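PDB 5CQF: L-lysine 6-monooxygenase from Pseudomonas syringae pv. tomato, which probably hydroxylates the side-chain amino group of L-lysine with the help of FAD and NADP(H), as a step in siderophore biosynthesis. Local coordinates for residues G66-H71 / G284-E289; G145-V150 / C390-W395; A171-Q176 / L348-Q353; L210-S215 / S234-A239; D371-L376 / S400-G405. One frame throughout, in Å; residues are numbered along the deposited sequence.

Interaction 1. Residues G66-H71 / G284-E289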
# COMPACT_ATOMS: atom_id res chain seq x y z
N GLY A 66 16.59 7.48 15.37
CA GLY A 66 16.06 6.25 15.95
C GLY A 66 14.56 6.16 16.23
O GLY A 66 14.08 5.13 16.72
N THR A 67 13.81 7.23 15.92
CA THR A 67 12.40 7.31 16.28
C THR A 67 11.46 6.93 15.12
O THR A 67 11.61 7.43 14.02
CB THR A 67 12.04 8.70 16.82
OG1 THR A 67 12.97 9.03 17.86
CG2 THR A 67 10.61 8.69 17.39
N ASP A 68 10.51 6.04 15.40
CA ASP A 68 9.52 5.59 14.42
C ASP A 68 8.47 6.68 14.25
O ASP A 68 7.64 6.90 15.13
CB ASP A 68 8.88 4.26 14.87
CG ASP A 68 7.82 3.76 13.92
OD1 ASP A 68 7.72 4.30 12.80
OD2 ASP A 68 7.07 2.80 14.29
N ILE A 69 8.54 7.37 13.12
CA ILE A 69 7.59 8.47 12.79
C ILE A 69 6.58 7.98 11.78
O ILE A 69 5.92 8.76 11.11
CB ILE A 69 8.28 9.79 12.26
CG1 ILE A 69 9.35 9.56 11.18
CG2 ILE A 69 8.96 10.54 13.39
CD1 ILE A 69 8.85 9.05 9.87
N ASN A 70 6.43 6.67 11.68
CA ASN A 70 5.42 6.09 10.81
C ASN A 70 4.14 5.99 11.66
O ASN A 70 3.76 4.92 12.16
CB ASN A 70 5.91 4.77 10.24
CG ASN A 70 4.97 4.17 9.23
OD1 ASN A 70 3.82 4.55 9.15
ND2 ASN A 70 5.45 3.19 8.49
N HIS A 71 3.55 7.17 11.87
CA HIS A 71 2.31 7.33 12.60
C HIS A 71 1.47 8.44 11.99
O HIS A 71 1.92 9.24 11.14
CB HIS A 71 2.55 7.58 14.09
CG HIS A 71 3.35 8.80 14.39
ND1 HIS A 71 2.91 10.08 14.12
CD2 HIS A 71 4.55 8.95 15.00
CE1 HIS A 71 3.81 10.96 14.52
NE2 HIS A 71 4.81 10.30 15.07
N GLY A 284 10.94 -2.60 18.06
CA GLY A 284 10.23 -2.44 16.80
C GLY A 284 10.90 -1.43 15.90
O GLY A 284 11.53 -0.51 16.35
N ILE A 285 10.74 -1.63 14.61
CA ILE A 285 11.35 -0.78 13.60
C ILE A 285 10.27 -0.33 12.62
O ILE A 285 9.44 -1.14 12.20
CB ILE A 285 12.45 -1.55 12.87
CG1 ILE A 285 13.57 -1.91 13.85
CG2 ILE A 285 13.02 -0.74 11.72
CD1 ILE A 285 14.62 -2.81 13.23
N ASP A 286 10.25 0.98 12.32
CA ASP A 286 9.37 1.55 11.28
C ASP A 286 9.40 0.61 10.09
O ASP A 286 10.49 0.35 9.58
CB ASP A 286 9.92 2.93 10.87
CG ASP A 286 9.10 3.63 9.78
OD1 ASP A 286 8.22 3.00 9.15
OD2 ASP A 286 9.34 4.86 9.57
N PRO A 287 8.22 0.06 9.66
CA PRO A 287 8.21 -0.85 8.51
C PRO A 287 8.79 -0.25 7.24
O PRO A 287 9.35 -0.97 6.46
CB PRO A 287 6.72 -1.22 8.32
CG PRO A 287 5.94 -0.30 9.21
CD PRO A 287 6.89 0.20 10.27
N ASP A 288 8.72 1.06 7.04
CA ASP A 288 9.38 1.68 5.85
C ASP A 288 10.89 1.69 5.97
O ASP A 288 11.57 1.64 4.95
CB ASP A 288 8.88 3.10 5.56
CG ASP A 288 7.39 3.15 5.33
OD1 ASP A 288 6.78 2.11 4.95
OD2 ASP A 288 6.80 4.24 5.55
N GLU A 289 11.41 1.76 7.19
CA GLU A 289 12.86 1.67 7.39
C GLU A 289 13.38 0.26 7.06
O GLU A 289 14.37 0.12 6.34
CB GLU A 289 13.25 2.06 8.81
CG GLU A 289 13.13 3.56 9.09
CD GLU A 289 14.09 4.41 8.26
OE1 GLU A 289 15.30 4.06 8.12
OE2 GLU A 289 13.63 5.46 7.77
O HOH W 1 10.44 6.21 11.28
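Asn70 and Asp286 meet through their side chains, which cross at about a right angle and share one hydrogen bond. ND2 of Asn70 donates to OD1 of Asp286 over 2.9 Å, with an N-H...O angle of 158°. The acceptor lies almost in the amide plane, whereas ND2 comes to OD1 on its syn side and somewhat out of the carboxylate plane. A second donor, Asp288 N, approaches the same OD1 from the opposite face of the carboxylate at 2.9 Å. This is the N-cap bond of helix 287-302, so Asn70 grips the very atom that caps the helix.

The tight part lies deeper, where Asp68 and Asp286 are both buried. OD1 of Asp68 presses to 3.2 Å from CB of Asp286, and it also accepts from Asn70 N, which closes an Asx turn. That turn helps to set the backbone from which the Asn70 side chain reaches across, with CG anti to the backbone N (chi1 -175°). OD2 of Asp68 is taken by Gln248 N and Asn251 ND2.

The outer side is looser. Asp288 is exposed, and its OD2 stands 3.4 Å from ND2 of Asn70 at an angle too poor for a hydrogen bond, while CG of Pro287 only brushes the same nitrogen at 3.6 Å. A water between Ile69 N and OD2 of Asp286 adds a bridge, although its short modelled distance to OD2 is doubtful.

Two carboxylates this close, with Asp68 OD1 3.7 Å from Asp286 OD2, should repel one another; the amide donors and the helix N-terminus probably offset that cost.

Interaction 2. Residues G145-V150 / C390-W395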
# COMPACT_ATOMS: atom_id res chain seq x y z
N GLY A 145 14.46 21.88 59.20
CA GLY A 145 14.79 20.45 59.17
C GLY A 145 14.04 19.66 58.10
O GLY A 145 14.04 18.42 58.11
N ARG A 146 13.39 20.37 57.17
CA ARG A 146 12.62 19.76 56.08
C ARG A 146 12.91 20.53 54.78
O ARG A 146 13.15 21.74 54.80
CB ARG A 146 11.11 19.76 56.42
CG ARG A 146 10.72 18.90 57.63
CD ARG A 146 9.21 18.72 57.79
NE ARG A 146 8.65 17.68 56.90
CZ ARG A 146 7.35 17.46 56.69
NH1 ARG A 146 6.42 18.19 57.30
NH2 ARG A 146 6.97 16.49 55.86
N LEU A 147 12.92 19.81 53.65
CA LEU A 147 13.26 20.41 52.35
C LEU A 147 12.13 21.31 51.82
O LEU A 147 11.02 20.83 51.59
CB LEU A 147 13.57 19.30 51.32
CG LEU A 147 13.82 19.69 49.85
CD1 LEU A 147 15.29 19.96 49.52
CD2 LEU A 147 13.27 18.59 48.96
N GLN A 148 12.44 22.59 51.60
CA GLN A 148 11.45 23.60 51.16
C GLN A 148 11.65 24.13 49.73
O GLN A 148 10.70 24.61 49.14
CB GLN A 148 11.45 24.82 52.11
CG GLN A 148 11.23 24.53 53.60
CD GLN A 148 9.78 24.21 53.98
OE1 GLN A 148 8.83 24.59 53.29
NE2 GLN A 148 9.62 23.50 55.12
N GLU A 149 12.88 24.10 49.21
CA GLU A 149 13.22 24.59 47.86
C GLU A 149 14.39 23.79 47.28
O GLU A 149 15.01 23.00 48.00
CB GLU A 149 13.61 26.06 47.90
CG GLU A 149 12.46 27.04 47.70
CD GLU A 149 12.93 28.50 47.63
OE1 GLU A 149 13.87 28.86 48.38
OE2 GLU A 149 12.35 29.27 46.82
N VAL A 150 14.67 23.98 45.99
CA VAL A 150 15.90 23.46 45.39
C VAL A 150 16.54 24.55 44.60
O VAL A 150 15.87 25.46 44.13
CB VAL A 150 15.69 22.23 44.45
CG1 VAL A 150 15.23 21.02 45.25
CG2 VAL A 150 14.71 22.52 43.32
N CYS A 390 8.38 19.68 52.33
CA CYS A 390 7.27 20.63 52.52
C CYS A 390 7.04 21.37 51.21
O CYS A 390 7.84 22.24 50.85
CB CYS A 390 7.60 21.67 53.63
SG CYS A 390 7.13 21.29 55.34
N ASP A 391 5.97 21.02 50.51
CA ASP A 391 5.54 21.71 49.28
C ASP A 391 6.44 21.50 48.04
O ASP A 391 6.21 22.17 47.03
CB ASP A 391 5.38 23.23 49.51
CG ASP A 391 4.16 23.58 50.34
OD1 ASP A 391 3.05 23.16 49.96
OD2 ASP A 391 4.31 24.31 51.35
N VAL A 392 7.45 20.62 48.09
CA VAL A 392 8.36 20.44 46.95
C VAL A 392 7.97 19.25 46.06
O VAL A 392 7.87 18.11 46.51
CB VAL A 392 9.85 20.32 47.36
CG1 VAL A 392 10.75 20.15 46.14
CG2 VAL A 392 10.27 21.56 48.12
N ASN A 393 7.76 19.55 44.78
CA ASN A 393 7.34 18.56 43.82
C ASN A 393 8.29 18.43 42.67
O ASN A 393 8.87 19.41 42.18
CB ASN A 393 5.96 18.91 43.30
CG ASN A 393 4.98 19.14 44.42
OD1 ASN A 393 4.46 18.19 44.99
ND2 ASN A 393 4.73 20.41 44.75
N ILE A 394 8.44 17.18 42.25
CA ILE A 394 9.30 16.85 41.13
C ILE A 394 8.56 15.88 40.24
O ILE A 394 7.83 15.00 40.73
CB ILE A 394 10.63 16.24 41.60
CG1 ILE A 394 11.33 17.15 42.63
CG2 ILE A 394 11.55 15.99 40.42
CD1 ILE A 394 12.36 16.44 43.48
N TRP A 395 8.75 16.06 38.93
CA TRP A 395 8.14 15.22 37.89
C TRP A 395 9.25 14.76 36.99
O TRP A 395 10.16 15.55 36.70
CB TRP A 395 7.17 16.02 37.06
CG TRP A 395 5.89 16.38 37.75
CD1 TRP A 395 4.72 15.67 37.72
CD2 TRP A 395 5.63 17.54 38.56
NE1 TRP A 395 3.76 16.31 38.47
CE2 TRP A 395 4.30 17.46 38.99
CE3 TRP A 395 6.41 18.61 38.97
CZ2 TRP A 395 3.72 18.41 39.81
CZ3 TRP A 395 5.83 19.57 39.78
CH2 TRP A 395 4.50 19.46 40.19
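The guanidinium of Arg146 and the amide of Gln148 both border Cys390. SG of Cys390 lies over one face of the guanidinium, with NH1 of Arg146 its nearest atom there at 3.7 Å. The Gln148 amide meets the same residue with its outer end: CB of Cys390 sits between OE1 and NE2 but well out of the amide plane, 3.1 Å from NE2. SG is only slightly farther from that nitrogen, at 3.3 Å. The sulfur is thus held between two nitrogen-bearing groups by packing. Although the CB of Gln148 points away from residues 390-395, the chain folds back at chi2 (-76°), which places CD over Cys390.

Beneath these side chains the backbones are joined by one hydrogen bond, Cys390 N to Leu147 O, 3.0 Å long and nearly straight at 167°. Val392, two residues on from Cys390, packs against the same strand. Its CG2 is pressed to 3.2 Å from Gln148 O, a tight approach of a methyl group to a carbonyl oxygen, while CG1 touches CD2 of Leu147 at 4.1 Å, the two side chains crossing at about a right angle.

The contact joins two sheets. Strand 147-154 is the middle strand of a three-stranded antiparallel sheet, and Leu147 also packs on Pro140 of its neighbour, strand 137-142. Residues 390-392 lead into strand 393-396, the edge strand of a five-stranded parallel sheet, consistent with the FAD-binding half of such flavoproteins. There Asn393 pairs with Arg162 and Leu164 through the backbone, and Trp395 packs between strand 163-166 and helix 412-428.

Interaction 3. Residues A171-Q176 / L348-Q353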
# COMPACT_ATOMS: atom_id res chain seq x y z
N ALA A 171 20.98 8.46 29.60
CA ALA A 171 22.28 8.41 28.88
C ALA A 171 22.52 7.13 28.06
O ALA A 171 21.94 6.08 28.36
CB ALA A 171 23.43 8.63 29.85
N PRO A 172 23.38 7.21 27.04
CA PRO A 172 23.74 6.02 26.27
C PRO A 172 24.22 4.85 27.14
O PRO A 172 25.02 5.05 28.04
CB PRO A 172 24.91 6.49 25.38
CG PRO A 172 24.89 7.97 25.40
CD PRO A 172 24.11 8.42 26.60
N ARG A 173 23.73 3.65 26.87
CA ARG A 173 24.23 2.44 27.48
C ARG A 173 25.52 2.06 26.73
O ARG A 173 25.49 1.75 25.54
CB ARG A 173 23.19 1.33 27.35
CG ARG A 173 23.52 0.02 28.08
CD ARG A 173 22.42 -1.02 27.94
NE ARG A 173 22.51 -1.83 26.71
CZ ARG A 173 23.37 -2.84 26.51
NH1 ARG A 173 23.35 -3.52 25.36
NH2 ARG A 173 24.26 -3.19 27.44
N ILE A 174 26.64 2.12 27.45
CA ILE A 174 27.94 1.67 26.95
C ILE A 174 28.42 0.53 27.85
O ILE A 174 28.86 0.77 28.98
CB ILE A 174 29.01 2.77 27.06
CG1 ILE A 174 28.57 4.08 26.38
CG2 ILE A 174 30.34 2.26 26.50
CD1 ILE A 174 28.38 3.97 24.88
N PRO A 175 28.37 -0.72 27.35
CA PRO A 175 28.91 -1.79 28.19
C PRO A 175 30.37 -1.51 28.54
O PRO A 175 31.09 -0.91 27.73
CB PRO A 175 28.80 -3.03 27.30
CG PRO A 175 27.75 -2.71 26.30
CD PRO A 175 27.82 -1.22 26.08
N GLN A 176 30.77 -1.92 29.75
CA GLN A 176 32.16 -1.81 30.25
C GLN A 176 33.24 -2.17 29.22
O GLN A 176 34.24 -1.44 29.10
CB GLN A 176 32.32 -2.69 31.51
CG GLN A 176 33.76 -3.04 31.92
CD GLN A 176 34.57 -1.84 32.40
OE1 GLN A 176 35.00 -1.00 31.60
NE2 GLN A 176 34.80 -1.76 33.71
N LEU A 348 27.69 1.37 18.13
CA LEU A 348 26.97 0.72 19.21
C LEU A 348 25.56 1.18 19.19
O LEU A 348 25.27 2.28 19.60
CB LEU A 348 27.60 1.03 20.56
CG LEU A 348 29.09 0.74 20.67
CD1 LEU A 348 29.61 1.22 22.01
CD2 LEU A 348 29.41 -0.73 20.50
N GLY A 349 24.66 0.33 18.69
CA GLY A 349 23.23 0.62 18.76
C GLY A 349 22.68 -0.05 20.00
O GLY A 349 21.74 -0.82 19.94
N THR A 350 23.28 0.26 21.13
CA THR A 350 22.97 -0.41 22.37
C THR A 350 21.83 0.25 23.13
O THR A 350 21.41 -0.27 24.16
CB THR A 350 24.21 -0.41 23.29
OG1 THR A 350 24.87 0.85 23.21
CG2 THR A 350 25.16 -1.50 22.89
N GLY A 351 21.33 1.39 22.63
CA GLY A 351 20.26 2.12 23.31
C GLY A 351 20.73 2.96 24.50
O GLY A 351 21.91 3.31 24.60
N TYR A 352 19.78 3.28 25.38
CA TYR A 352 19.99 4.21 26.51
C TYR A 352 19.69 3.54 27.85
O TYR A 352 18.77 2.72 27.98
CB TYR A 352 19.13 5.48 26.35
CG TYR A 352 19.47 6.30 25.11
CD1 TYR A 352 18.93 5.96 23.87
CD2 TYR A 352 20.34 7.38 25.17
CE1 TYR A 352 19.24 6.68 22.73
CE2 TYR A 352 20.66 8.11 24.02
CZ TYR A 352 20.12 7.75 22.80
OH TYR A 352 20.42 8.46 21.66
N GLN A 353 20.47 3.95 28.84
CA GLN A 353 20.40 3.43 30.21
C GLN A 353 19.22 4.02 30.96
O GLN A 353 19.01 5.22 30.90
CB GLN A 353 21.70 3.81 30.96
CG GLN A 353 21.90 3.07 32.29
CD GLN A 353 21.95 1.53 32.16
OE1 GLN A 353 20.98 0.90 31.78
NE2 GLN A 353 23.08 0.95 32.51
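Thr350 and Arg173 exchange two hydrogen bonds. OG1 of Thr350 donates to Arg173 O at 2.6 Å, meeting the carbonyl nearly head-on, and NE of Arg173 returns a longer bond of 3.2 Å to Thr350 O. That second bond is less straight (147°), and its acceptor is tilted from the guanidinium plane. The threonine hydroxyl faces its partner because OG1 lies between the backbone N and the carbonyl carbon (chi1 40°); CG2 is left to touch NH1 of Arg173 and, tip to tip, CD of Pro175.

Backbone bonds continue the contact. Arg173 N reaches Gly351 O at 2.9 Å and Gln353 N reaches Ala171 O at 2.6 Å, so that they bracket a single beta bridge between Pro172 and Tyr352, whose CA atoms are 4.2 Å apart. Packing flanks these bonds: CD2 of Tyr352 rests 3.6 Å from Pro172 N, and CD1 of Ile174 meets CD1 of Leu348 at 4.2 Å, their side chains crossing at about a right angle.

Both segments are linkers: 171-176 follows strand 163-166 of one parallel sheet, and 348-353 follows strand 345-348 of the other. Such a double crossing is found in flavoproteins with two dinucleotide-binding domains, and here it ties the outgoing and returning chains together.

Farther out, His188 of strand 186-188 donates from NE2 to Gly351 O and meets the Tyr352 ring edge-to-face.

Interaction 4. Residues L210-S215 / S234-A239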
# COMPACT_ATOMS: atom_id res chain seq x y z
N LEU A 210 26.35 -3.07 16.11
CA LEU A 210 25.78 -3.92 17.15
C LEU A 210 24.38 -3.43 17.48
O LEU A 210 24.18 -2.24 17.74
CB LEU A 210 26.66 -3.81 18.39
CG LEU A 210 26.28 -4.58 19.66
CD1 LEU A 210 26.43 -6.08 19.46
CD2 LEU A 210 27.16 -4.12 20.82
N GLY A 211 23.41 -4.32 17.43
CA GLY A 211 22.06 -3.98 17.90
C GLY A 211 20.97 -4.29 16.92
O GLY A 211 21.23 -4.47 15.72
N SER A 212 19.74 -4.31 17.43
CA SER A 212 18.60 -4.80 16.66
C SER A 212 17.44 -3.82 16.48
O SER A 212 16.49 -4.12 15.77
CB SER A 212 18.10 -6.10 17.29
OG SER A 212 19.11 -7.11 17.28
N GLY A 213 17.50 -2.66 17.12
CA GLY A 213 16.45 -1.65 16.99
C GLY A 213 16.61 -0.69 15.82
O GLY A 213 17.48 -0.85 14.95
N GLN A 214 15.77 0.35 15.81
CA GLN A 214 15.72 1.28 14.70
C GLN A 214 17.01 2.08 14.55
O GLN A 214 17.39 2.39 13.44
CB GLN A 214 14.51 2.23 14.80
CG GLN A 214 14.37 3.08 13.54
CD GLN A 214 12.98 3.62 13.29
OE1 GLN A 214 11.96 2.98 13.60
NE2 GLN A 214 12.94 4.80 12.68
N SER A 215 17.68 2.40 15.64
CA SER A 215 18.91 3.17 15.52
C SER A 215 19.96 2.34 14.79
O SER A 215 20.70 2.88 13.97
CB SER A 215 19.43 3.61 16.89
OG SER A 215 18.44 4.38 17.55
N SER A 234 26.43 -6.96 11.04
CA SER A 234 25.32 -6.59 11.85
C SER A 234 25.09 -7.71 12.82
O SER A 234 24.68 -8.81 12.42
CB SER A 234 24.09 -6.37 10.94
OG SER A 234 22.92 -6.08 11.67
N VAL A 235 25.35 -7.43 14.10
CA VAL A 235 25.33 -8.43 15.17
C VAL A 235 24.12 -8.23 16.05
O VAL A 235 23.86 -7.11 16.50
CB VAL A 235 26.58 -8.33 16.04
CG1 VAL A 235 26.49 -9.27 17.22
CG2 VAL A 235 27.84 -8.66 15.22
N HIS A 236 23.39 -9.32 16.29
CA HIS A 236 22.13 -9.30 17.05
C HIS A 236 22.17 -10.28 18.21
O HIS A 236 22.61 -11.42 18.04
CB HIS A 236 21.00 -9.69 16.12
CG HIS A 236 20.90 -8.81 14.92
ND1 HIS A 236 20.23 -7.61 14.94
CD2 HIS A 236 21.41 -8.94 13.67
CE1 HIS A 236 20.32 -7.04 13.75
NE2 HIS A 236 21.04 -7.82 12.97
N ARG A 237 21.71 -9.83 19.37
CA ARG A 237 21.64 -10.69 20.55
C ARG A 237 20.64 -11.83 20.33
O ARG A 237 20.81 -12.91 20.86
CB ARG A 237 21.23 -9.91 21.80
CG ARG A 237 21.29 -10.71 23.11
CD ARG A 237 21.01 -9.81 24.32
NE ARG A 237 19.68 -9.18 24.20
CZ ARG A 237 18.55 -9.64 24.75
NH1 ARG A 237 18.52 -10.73 25.54
NH2 ARG A 237 17.42 -8.98 24.53
N CYS A 238 19.60 -11.55 19.56
CA CYS A 238 18.58 -12.53 19.26
C CYS A 238 18.51 -12.70 17.73
O CYS A 238 19.56 -12.78 17.08
CB CYS A 238 17.24 -12.12 19.92
SG CYS A 238 17.24 -12.16 21.76
N ALA A 239 17.32 -12.80 17.14
CA ALA A 239 17.18 -12.85 15.68
C ALA A 239 17.44 -11.48 15.09
O ALA A 239 17.38 -10.45 15.79
CB ALA A 239 15.80 -13.35 15.25
O HOH W 2 23.13 -4.35 13.47
O HOH W 3 20.83 -7.09 19.53
O HOH W 4 18.15 -9.39 18.12
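His236 and Ser212 are brought together by similar first torsions: in each the outgoing atom is anti to the carbonyl carbon and beside the backbone N, CG of His236 at -57° and OG of Ser212 at -61°. The imidazole then presents its edge to the hydroxyl, and OG of Ser212 lies near the ring plane, 2.6 Å from ND1 of His236, in a hydrogen bond that either atom could donate. At the far side of the ring NE2 gives a weak bond to Ser234 OG, so the imidazole spans from one serine to the other.

The backbones meet as neighbouring parallel strands. Gly211 N donates to Val235 O over 3.0 Å, almost straight at 175°, just where strand 206-210 ends. One residue earlier, CD1 of Leu210 packs on CG1 of Val235 at 3.9 Å.

These elements make a beta-alpha-beta unit: strand 206-210, a glycine-rich turn, helix 214-226 and strand 231-235. Gly211, Gly213 and Ala216 fit a GxGxxA pattern of Rossmann type, consistent with an NADP-binding site. Cys238, just beyond the strand, packs on Trp276 of a neighbouring subunit.

Water extends the polar network. One molecule lies 2.8 Å from Ser212 OG and bonds to Arg237 N; another, at 2.6 Å from the same hydroxyl, also bonds to Cys238 N and Ala239 O. With three polar partners, ND1 of His236 and the two waters, the Ser212 hydroxyl is held in place and joins the imidazole to the backbone of residues 237-239.

Interaction 5. Residues D371-L376 / S400-G405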
# COMPACT_ATOMS: atom_id res chain seq x y z
N ASP A 371 11.89 3.19 45.43
CA ASP A 371 11.16 2.11 44.81
C ASP A 371 11.89 0.81 45.21
O ASP A 371 12.88 0.85 45.93
CB ASP A 371 11.12 2.29 43.28
CG ASP A 371 9.94 1.53 42.60
OD1 ASP A 371 9.20 0.75 43.28
OD2 ASP A 371 9.76 1.71 41.37
N VAL A 372 11.44 -0.32 44.69
CA VAL A 372 11.98 -1.61 45.10
C VAL A 372 13.47 -1.78 44.75
O VAL A 372 14.14 -2.67 45.29
CB VAL A 372 11.17 -2.78 44.49
CG1 VAL A 372 9.67 -2.57 44.75
CG2 VAL A 372 11.45 -2.95 42.99
N ASP A 373 13.99 -0.93 43.86
CA ASP A 373 15.38 -1.05 43.46
C ASP A 373 16.25 0.10 44.01
O ASP A 373 17.38 0.31 43.56
CB ASP A 373 15.48 -1.15 41.93
CG ASP A 373 14.81 0.01 41.23
OD1 ASP A 373 14.55 1.04 41.92
OD2 ASP A 373 14.51 -0.12 40.02
N GLY A 374 15.72 0.85 44.97
CA GLY A 374 16.40 2.03 45.50
C GLY A 374 16.17 3.28 44.66
O GLY A 374 16.35 4.39 45.16
N GLY A 375 15.77 3.11 43.41
CA GLY A 375 15.53 4.25 42.52
C GLY A 375 14.28 5.07 42.82
O GLY A 375 13.61 4.89 43.84
N LEU A 376 13.95 5.95 41.89
CA LEU A 376 12.83 6.87 42.04
C LEU A 376 11.53 6.11 42.06
O LEU A 376 11.37 5.14 41.35
CB LEU A 376 12.80 7.88 40.89
CG LEU A 376 13.29 9.32 41.15
CD1 LEU A 376 14.41 9.41 42.17
CD2 LEU A 376 13.70 9.97 39.82
N SER A 400 9.64 4.79 31.35
CA SER A 400 10.69 3.79 31.66
C SER A 400 10.02 2.46 31.96
O SER A 400 8.87 2.43 32.44
CB SER A 400 11.53 4.20 32.87
OG SER A 400 10.75 4.32 34.03
N GLU A 401 10.72 1.38 31.68
CA GLU A 401 10.23 0.06 32.04
C GLU A 401 9.98 -0.05 33.55
O GLU A 401 8.95 -0.56 33.98
CB GLU A 401 11.19 -1.04 31.51
CG GLU A 401 11.17 -1.07 29.98
CD GLU A 401 11.78 -2.32 29.33
OE1 GLU A 401 11.43 -2.60 28.15
OE2 GLU A 401 12.61 -3.00 29.96
N ARG A 402 10.90 0.48 34.36
CA ARG A 402 10.89 0.23 35.81
C ARG A 402 9.72 0.96 36.49
O ARG A 402 9.14 0.44 37.43
CB ARG A 402 12.25 0.62 36.45
CG ARG A 402 12.60 2.12 36.36
CD ARG A 402 13.91 2.50 37.03
NE ARG A 402 13.83 2.37 38.48
CZ ARG A 402 13.21 3.24 39.28
NH1 ARG A 402 12.62 4.32 38.78
NH2 ARG A 402 13.19 3.04 40.58
N SER A 403 9.37 2.15 36.02
CA SER A 403 8.27 2.92 36.62
C SER A 403 6.95 2.74 35.87
O SER A 403 5.89 2.84 36.47
CB SER A 403 8.63 4.40 36.67
OG SER A 403 9.71 4.64 37.56
N HIS A 404 7.00 2.54 34.56
CA HIS A 404 5.77 2.59 33.76
C HIS A 404 5.53 1.39 32.86
O HIS A 404 4.53 1.35 32.17
CB HIS A 404 5.73 3.87 32.94
CG HIS A 404 5.97 5.10 33.75
ND1 HIS A 404 5.02 5.62 34.59
CD2 HIS A 404 7.06 5.90 33.87
CE1 HIS A 404 5.51 6.69 35.20
NE2 HIS A 404 6.73 6.90 34.77
N GLY A 405 6.43 0.41 32.86
CA GLY A 405 6.24 -0.78 32.04
C GLY A 405 6.58 -0.63 30.56
O GLY A 405 6.51 -1.61 29.81
O HOH W 5 8.87 4.13 40.09
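A type I beta turn from Asp371 to Gly374, overlapped by an Asx turn at Asp373, receives the side chain of Arg402 from the short helix 401-404. The guanidinium makes four hydrogen bonds to this loop, and its acceptors lie close to its own plane.

Toward Asp373 the grip is side-on. NH2 of Arg402 donates to OD1 at 2.8 Å, nearly straight (168°) and on the syn lone pair, while NE donates to OD2 at 3.0 Å. The carboxylate and guanidinium planes are 22° apart, nearly coplanar, which suits a two-pronged, side-on salt bridge. OD1 has a second donor, Gly375 N at 2.8 Å, on its anti side; this is the bond of the Asx turn, and it fixes the carboxylate that Arg402 then meets.

The other acceptor is a backbone carbonyl. Leu376 O is held end-on by both NH2 at 2.9 Å and NH1 at 3.0 Å of Arg402, leaving little freedom for the group to rotate. Asp371 packs its CB 3.5 Å from NH2 of Arg402. Between Asp371 OD2 and that nitrogen the attraction is of charge alone, at a long 3.8 Å and well out of the guanidinium plane, with the two flat groups almost perpendicular.

The site is buried, and the cation probably offsets the charges of the two aspartates. On the helix side, Ser400 caps the N-terminus through its OG, and Arg402 N donates to Gln354 OE1. A single water completes the link, donating to Asp371 OD2 and Leu376 O and accepting from Ser403 OG at 2.7 Å.

Interactions 1, 3 and 4 form a connected group around the second parallel sheet. Interaction 4 touches interaction 1 where Gln214 OE1 lies 2.9 Å from Asp286 N, probably a hydrogen bond, and touches interaction 3 where Gly349 N lies 2.8 Å from Leu210 O. The residues flanking the putative NADP-binding turn are thereby tied both to the loop before helix 287-302 and to the interdomain linkers. Interaction 5 touches none of the others; its nearest atoms are about 6 Å from interaction 2, which strand 393-396 and helix 401-404 join to it, and about 8 Å from interaction 3. Interaction 2 is the outlier, its centre about 40 Å from that of interaction 1.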